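Local coordinates for protein thiosulfate sulfurtransferase (Pseudomonas aeruginosa, PDB 1YT8) that probably moves a sulfur atom from thiosulfate to cyanide, as a sulfurtransferase built from four rhodanese-like domains, at residues D151-R154 against T160-I163; E54-A57 against R61-T64; A448-Q451 against P457-L460. One frame throughout, in Å; residues are numbered along the deposited sequence.

Overall arrangement
The three contacts fall in three different rhodanese-like domains and follow one another along the chain in the order interaction 2, interaction 1, interaction 3. Each domain has its own five-stranded parallel sheet with strand order 1-5-4-2-3, and no two contacts share a sheet. Centres of interactions 1 and 2 lie about 34 Å apart, those of 2 and 3 about 27 Å, and those of 1 and 3 about 43 Å; none touches another. Interaction 1 joins the loops at the two ends of helix 155-160, and its Arg153 lies about 4 Å from a bound sulfite. All three are short-range contacts, so each holds together its own rhodanese-like unit and none ties one unit to another.

Interaction 1 (D151-R154 against T160-I163); sequences DARR and TMSI
Arg153 reaches across to the backbone of Met161, a selenomethionine here, and donates from NH2 to Met161 O at 2.7 Å. The acceptor lies almost in the guanidinium plane and is met nearly head-on, with a C=O...N angle of 162°. The bend at chi3 (-69°) turns the end of the chain back alongside Asp151, whose carboxylate it grips side-on. In this salt bridge NE meets Asp151 OD1 at 2.9 Å and NH2 meets Asp151 OD2 at 2.8 Å. NH2 thus serves both the carboxylate and the Met161 carbonyl, and these bonds fix the rotation of the flat group.

The backbone N of Arg153 also donates to Asp151 OD1, at 3.2 Å, which makes an Asx turn at the end of strand 147-151. This is the loop after the second strand of a rhodanese-like domain, and helix 155-160 separates it from 160-163. A sulfite ion, probably from the crystallisation liquor, is bound about 4 Å from the Arg153 side chain, which also touches Cys193 of that sulfite pocket. The positive charge, though shared with Asp151, may favour an anion there.

Asp151 OD2 accepts from Asn192 ND2 and from a water, 2.7 Å away, that in turn takes the backbone N-H of Ile163 at 3.0 Å. The water thereby ties the carboxylate to the second segment.

Van der Waals contact comes from the Met161 side chain, which crosses Arg153 at about a right angle. Its chain folds back at chi2 (-76°), bringing SE to 3.6 Å from Arg153 NH1, while Thr222 of helix 221-227 touches both side chains.

Interaction 2 (E54-A57 against R61-T64); sequences EIHA and RRDT
His56 and Arg62 meet face to face: the guanidinium lies flat on the imidazole, the two centres 3.8 Å apart and the planes only 14° from parallel. The overlap is offset. His56 ND1 sits over the centre of the guanidinium, whereas Arg62 NH2 lies toward the rim of the ring and comes within 3.3 Å of His56 CE1. His56 ND1 and Arg62 NH2 are equally close, but the angle is poor for a hydrogen bond, as expected when one group lies above the other. The bend at chi2 of Arg62 (-61°) turns its chain back toward the helix and brings the guanidinium over the ring. On the opposite face of the imidazole lies Ile55 CG2, offset toward the rim, so the ring is held between a methyl group and the guanidinium.

Among the polar contacts, His56 ND1 is hydrogen-bonded to Tyr88 OH, which leaves the stack as the direct link between His56 and Arg62. A water donates to His56 O at 2.7 Å and makes a weak bond to Arg62 NH1. Within 61-64 a type I turn is closed by Thr64 N on Arg61 O at 3.1 Å. Thr64 OG1 donates to the same oxygen at 2.8 Å, from the same face of its plane.

His56 belongs to helix 51-58 and Arg62 to the turn that leads from it into strand 66-69, while Tyr88 and Ser89, in the loop between helix 75-85 and strand 91-94, bind His56 and the Arg62 backbone.

Interaction 3 (A448-Q451 against P457-L460); sequences AEVQ and PVFL
Helix 441-454 is the crossover helix between strands 432-436 and 458-461, and the contact joins residues near its C-terminal end to Val458 at the start of strand 458-461. Val458 carries the strand side, its CB directed toward the helix. Its CG2 approaches Gln451 CG at 3.5 Å and Val450 CG1 at 3.7 Å, so one methyl group touches two successive helix residues. CG1 of Val458 lies farther from Val450 CG1, at 4.2 Å.

Gln451 contributes apolar and polar parts in turn. Gln451 CG also lies 3.6 Å from Val458 CB, and from there the chain runs on extended (chi2 175°), carrying the amide past the valine. NE2 of Gln451 then gives a hydrogen to a water at 2.8 Å, and the backbone N of Val458 donates to the same water at 2.9 Å. This solvent molecule bridges helix and strand where no direct hydrogen bond joins the two segments.

Leu435 of strand 432-436 touches both valines, Val447 reaches Val458 from one turn earlier in the helix, and Leu420 of helix 420-427 touches Val450. Branched apolar residues meeting between a helix and the parallel strands it connects are characteristic of the beta-alpha-beta unit, here the crossover from strand 432-436 to strand 458-461 in a rhodanese-like domain.

Interaction 1 (D151-R154 against T160-I163)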
# COMPACT_ATOMS: atom_id res chain seq x y z
N ASP A 151 -17.80 7.70 -1.58
CA ASP A 151 -16.85 6.83 -0.89
C ASP A 151 -15.49 6.92 -1.57
O ASP A 151 -15.33 6.49 -2.72
CB ASP A 151 -17.38 5.40 -0.93
CG ASP A 151 -16.72 4.50 0.09
OD1 ASP A 151 -15.47 4.49 0.15
OD2 ASP A 151 -17.45 3.81 0.83
N ALA A 152 -14.50 7.45 -0.85
CA ALA A 152 -13.15 7.66 -1.38
C ALA A 152 -12.17 6.48 -1.38
O ALA A 152 -11.01 6.65 -1.76
CB ALA A 152 -12.51 8.85 -0.67
N ARG A 153 -12.63 5.31 -0.96
CA ARG A 153 -11.77 4.13 -0.91
C ARG A 153 -11.70 3.41 -2.25
O ARG A 153 -12.27 3.87 -3.25
CB ARG A 153 -12.30 3.15 0.15
CG ARG A 153 -12.43 3.74 1.55
CD ARG A 153 -13.14 2.76 2.47
NE ARG A 153 -14.55 2.61 2.11
CZ ARG A 153 -15.30 1.57 2.46
NH1 ARG A 153 -14.77 0.57 3.17
NH2 ARG A 153 -16.57 1.51 2.10
N ARG A 154 -11.00 2.28 -2.28
CA ARG A 154 -10.91 1.49 -3.51
C ARG A 154 -12.30 0.91 -3.74
O ARG A 154 -13.06 0.72 -2.80
CB ARG A 154 -9.92 0.33 -3.36
CG ARG A 154 -8.47 0.72 -3.18
CD ARG A 154 -7.59 -0.52 -3.35
NE ARG A 154 -8.03 -1.62 -2.50
CZ ARG A 154 -7.63 -1.81 -1.24
NH1 ARG A 154 -6.76 -0.99 -0.68
NH2 ARG A 154 -8.11 -2.83 -0.55
N THR A 160 -17.34 -4.07 -0.18
CA THR A 160 -17.39 -4.88 1.03
C THR A 160 -18.48 -4.36 1.97
O THR A 160 -19.28 -5.13 2.50
CB THR A 160 -16.02 -4.91 1.73
OG1 THR A 160 -15.06 -5.50 0.84
CG2 THR A 160 -16.08 -5.74 3.01
N MSE A 161 -18.50 -3.05 2.18
CA MSE A 161 -19.53 -2.42 3.00
C MSE A 161 -19.55 -0.95 2.64
O MSE A 161 -18.51 -0.37 2.33
CB MSE A 161 -19.26 -2.61 4.50
CG MSE A 161 -18.16 -1.73 5.07
SE MSE A 161 -16.39 -2.34 4.59
CE MSE A 161 -15.44 -1.72 6.20
N SER A 162 -20.74 -0.36 2.65
CA SER A 162 -20.87 1.05 2.29
C SER A 162 -22.02 1.76 2.99
O SER A 162 -22.93 1.12 3.53
CB SER A 162 -21.04 1.17 0.77
OG SER A 162 -22.09 0.33 0.31
N ILE A 163 -21.96 3.08 2.97
CA ILE A 163 -22.99 3.92 3.59
C ILE A 163 -24.18 3.91 2.61
O ILE A 163 -23.99 4.00 1.40
CB ILE A 163 -22.48 5.37 3.78
CG1 ILE A 163 -21.16 5.36 4.56
CG2 ILE A 163 -23.53 6.22 4.49
CD1 ILE A 163 -21.24 4.71 5.95
O HOH W 1 -20.05 4.42 1.11

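Interaction 2 (E54-A57 against R61-T64)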
# COMPACT_ATOMS: atom_id res chain seq x y z
N GLU A 54 9.97 -7.12 -4.28
CA GLU A 54 9.63 -5.69 -4.30
C GLU A 54 10.77 -4.69 -4.20
O GLU A 54 10.58 -3.52 -4.52
CB GLU A 54 8.63 -5.40 -3.17
CG GLU A 54 7.33 -6.17 -3.26
CD GLU A 54 6.37 -5.84 -2.12
OE1 GLU A 54 6.68 -4.94 -1.31
OE2 GLU A 54 5.31 -6.48 -2.04
N ILE A 55 11.94 -5.14 -3.75
CA ILE A 55 13.06 -4.23 -3.56
C ILE A 55 13.44 -3.37 -4.77
O ILE A 55 13.68 -2.17 -4.62
CB ILE A 55 14.31 -4.99 -3.03
CG1 ILE A 55 15.35 -3.99 -2.52
CG2 ILE A 55 14.89 -5.88 -4.13
CD1 ILE A 55 14.92 -3.23 -1.27
N HIS A 56 13.49 -3.95 -5.96
CA HIS A 56 13.87 -3.17 -7.14
C HIS A 56 12.87 -2.09 -7.52
O HIS A 56 13.22 -1.14 -8.21
CB HIS A 56 14.14 -4.09 -8.33
CG HIS A 56 15.38 -4.91 -8.19
ND1 HIS A 56 16.46 -4.49 -7.43
CD2 HIS A 56 15.74 -6.10 -8.72
CE1 HIS A 56 17.42 -5.39 -7.50
NE2 HIS A 56 17.01 -6.38 -8.27
N ALA A 57 11.63 -2.24 -7.07
CA ALA A 57 10.60 -1.25 -7.37
C ALA A 57 10.53 -0.19 -6.27
O ALA A 57 10.39 1.00 -6.56
CB ALA A 57 9.24 -1.93 -7.53
N ARG A 61 17.32 2.75 -6.75
CA ARG A 61 18.72 3.21 -6.75
C ARG A 61 19.58 2.24 -5.95
O ARG A 61 19.45 2.15 -4.73
CB ARG A 61 18.83 4.61 -6.14
CG ARG A 61 19.24 5.70 -7.11
CD ARG A 61 20.25 6.63 -6.45
NE ARG A 61 19.81 7.08 -5.14
CZ ARG A 61 20.60 7.65 -4.24
NH1 ARG A 61 21.89 7.84 -4.51
NH2 ARG A 61 20.12 8.03 -3.06
N ARG A 62 20.46 1.53 -6.64
CA ARG A 62 21.31 0.55 -5.98
C ARG A 62 22.23 1.10 -4.90
O ARG A 62 22.65 0.36 -4.01
CB ARG A 62 22.13 -0.22 -7.02
CG ARG A 62 21.28 -0.97 -8.06
CD ARG A 62 20.38 -2.02 -7.42
NE ARG A 62 19.78 -2.91 -8.41
CZ ARG A 62 18.70 -2.63 -9.14
NH1 ARG A 62 18.09 -1.46 -9.01
NH2 ARG A 62 18.25 -3.51 -10.02
N ASP A 63 22.55 2.39 -4.95
CA ASP A 63 23.42 2.97 -3.93
C ASP A 63 22.66 3.83 -2.91
O ASP A 63 23.24 4.70 -2.26
CB ASP A 63 24.56 3.77 -4.59
CG ASP A 63 24.09 5.07 -5.23
OD1 ASP A 63 22.94 5.11 -5.73
OD2 ASP A 63 24.88 6.04 -5.24
N THR A 64 21.36 3.57 -2.77
CA THR A 64 20.54 4.29 -1.80
C THR A 64 20.96 3.82 -0.41
O THR A 64 21.20 2.63 -0.20
CB THR A 64 19.04 3.95 -1.93
OG1 THR A 64 18.56 4.33 -3.23
CG2 THR A 64 18.22 4.67 -0.86
O HOH W 2 14.96 -1.14 -10.22

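Interaction 3 (A448-Q451 against P457-L460)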
# COMPACT_ATOMS: atom_id res chain seq x y z
N ALA A 448 16.58 -22.66 -2.55
CA ALA A 448 17.93 -22.76 -1.99
C ALA A 448 17.94 -22.91 -0.47
O ALA A 448 18.72 -23.71 0.07
CB ALA A 448 18.77 -21.55 -2.41
N GLU A 449 17.10 -22.15 0.22
CA GLU A 449 17.06 -22.23 1.68
C GLU A 449 16.50 -23.56 2.15
O GLU A 449 17.01 -24.15 3.10
CB GLU A 449 16.23 -21.09 2.27
CG GLU A 449 16.42 -20.99 3.78
CD GLU A 449 15.68 -19.85 4.43
OE1 GLU A 449 15.30 -18.88 3.73
OE2 GLU A 449 15.49 -19.91 5.66
N VAL A 450 15.44 -24.04 1.51
CA VAL A 450 14.87 -25.31 1.91
C VAL A 450 15.90 -26.43 1.71
O VAL A 450 16.03 -27.32 2.55
CB VAL A 450 13.58 -25.63 1.13
CG1 VAL A 450 13.05 -26.99 1.54
CG2 VAL A 450 12.52 -24.55 1.40
N GLN A 451 16.64 -26.37 0.61
CA GLN A 451 17.66 -27.38 0.35
C GLN A 451 18.73 -27.33 1.43
O GLN A 451 19.17 -28.36 1.93
CB GLN A 451 18.32 -27.14 -1.01
CG GLN A 451 17.41 -27.32 -2.20
CD GLN A 451 18.11 -26.96 -3.49
OE1 GLN A 451 18.67 -25.87 -3.62
NE2 GLN A 451 18.09 -27.87 -4.46
N PRO A 457 15.94 -33.55 -1.29
CA PRO A 457 15.62 -33.15 -2.66
C PRO A 457 14.49 -32.11 -2.60
O PRO A 457 13.49 -32.33 -1.91
CB PRO A 457 15.16 -34.45 -3.31
CG PRO A 457 15.90 -35.50 -2.54
CD PRO A 457 15.77 -35.01 -1.12
N VAL A 458 14.65 -31.00 -3.31
CA VAL A 458 13.63 -29.96 -3.31
C VAL A 458 13.23 -29.62 -4.74
O VAL A 458 14.09 -29.45 -5.61
CB VAL A 458 14.12 -28.67 -2.60
CG1 VAL A 458 13.02 -27.61 -2.59
CG2 VAL A 458 14.55 -28.99 -1.17
N PHE A 459 11.92 -29.53 -4.97
CA PHE A 459 11.37 -29.22 -6.29
C PHE A 459 10.40 -28.05 -6.24
O PHE A 459 9.83 -27.74 -5.20
CB PHE A 459 10.64 -30.44 -6.85
CG PHE A 459 11.55 -31.58 -7.18
CD1 PHE A 459 11.98 -31.79 -8.49
CD2 PHE A 459 12.01 -32.43 -6.18
CE1 PHE A 459 12.85 -32.84 -8.79
CE2 PHE A 459 12.88 -33.48 -6.48
CZ PHE A 459 13.30 -33.68 -7.78
N LEU A 460 10.21 -27.42 -7.40
CA LEU A 460 9.30 -26.29 -7.54
C LEU A 460 8.12 -26.73 -8.41
O LEU A 460 8.32 -27.27 -9.50
CB LEU A 460 10.00 -25.11 -8.21
CG LEU A 460 9.15 -23.86 -8.45
CD1 LEU A 460 8.78 -23.24 -7.11
CD2 LEU A 460 9.94 -22.85 -9.30
O HOH W 3 17.34 -30.60 -4.44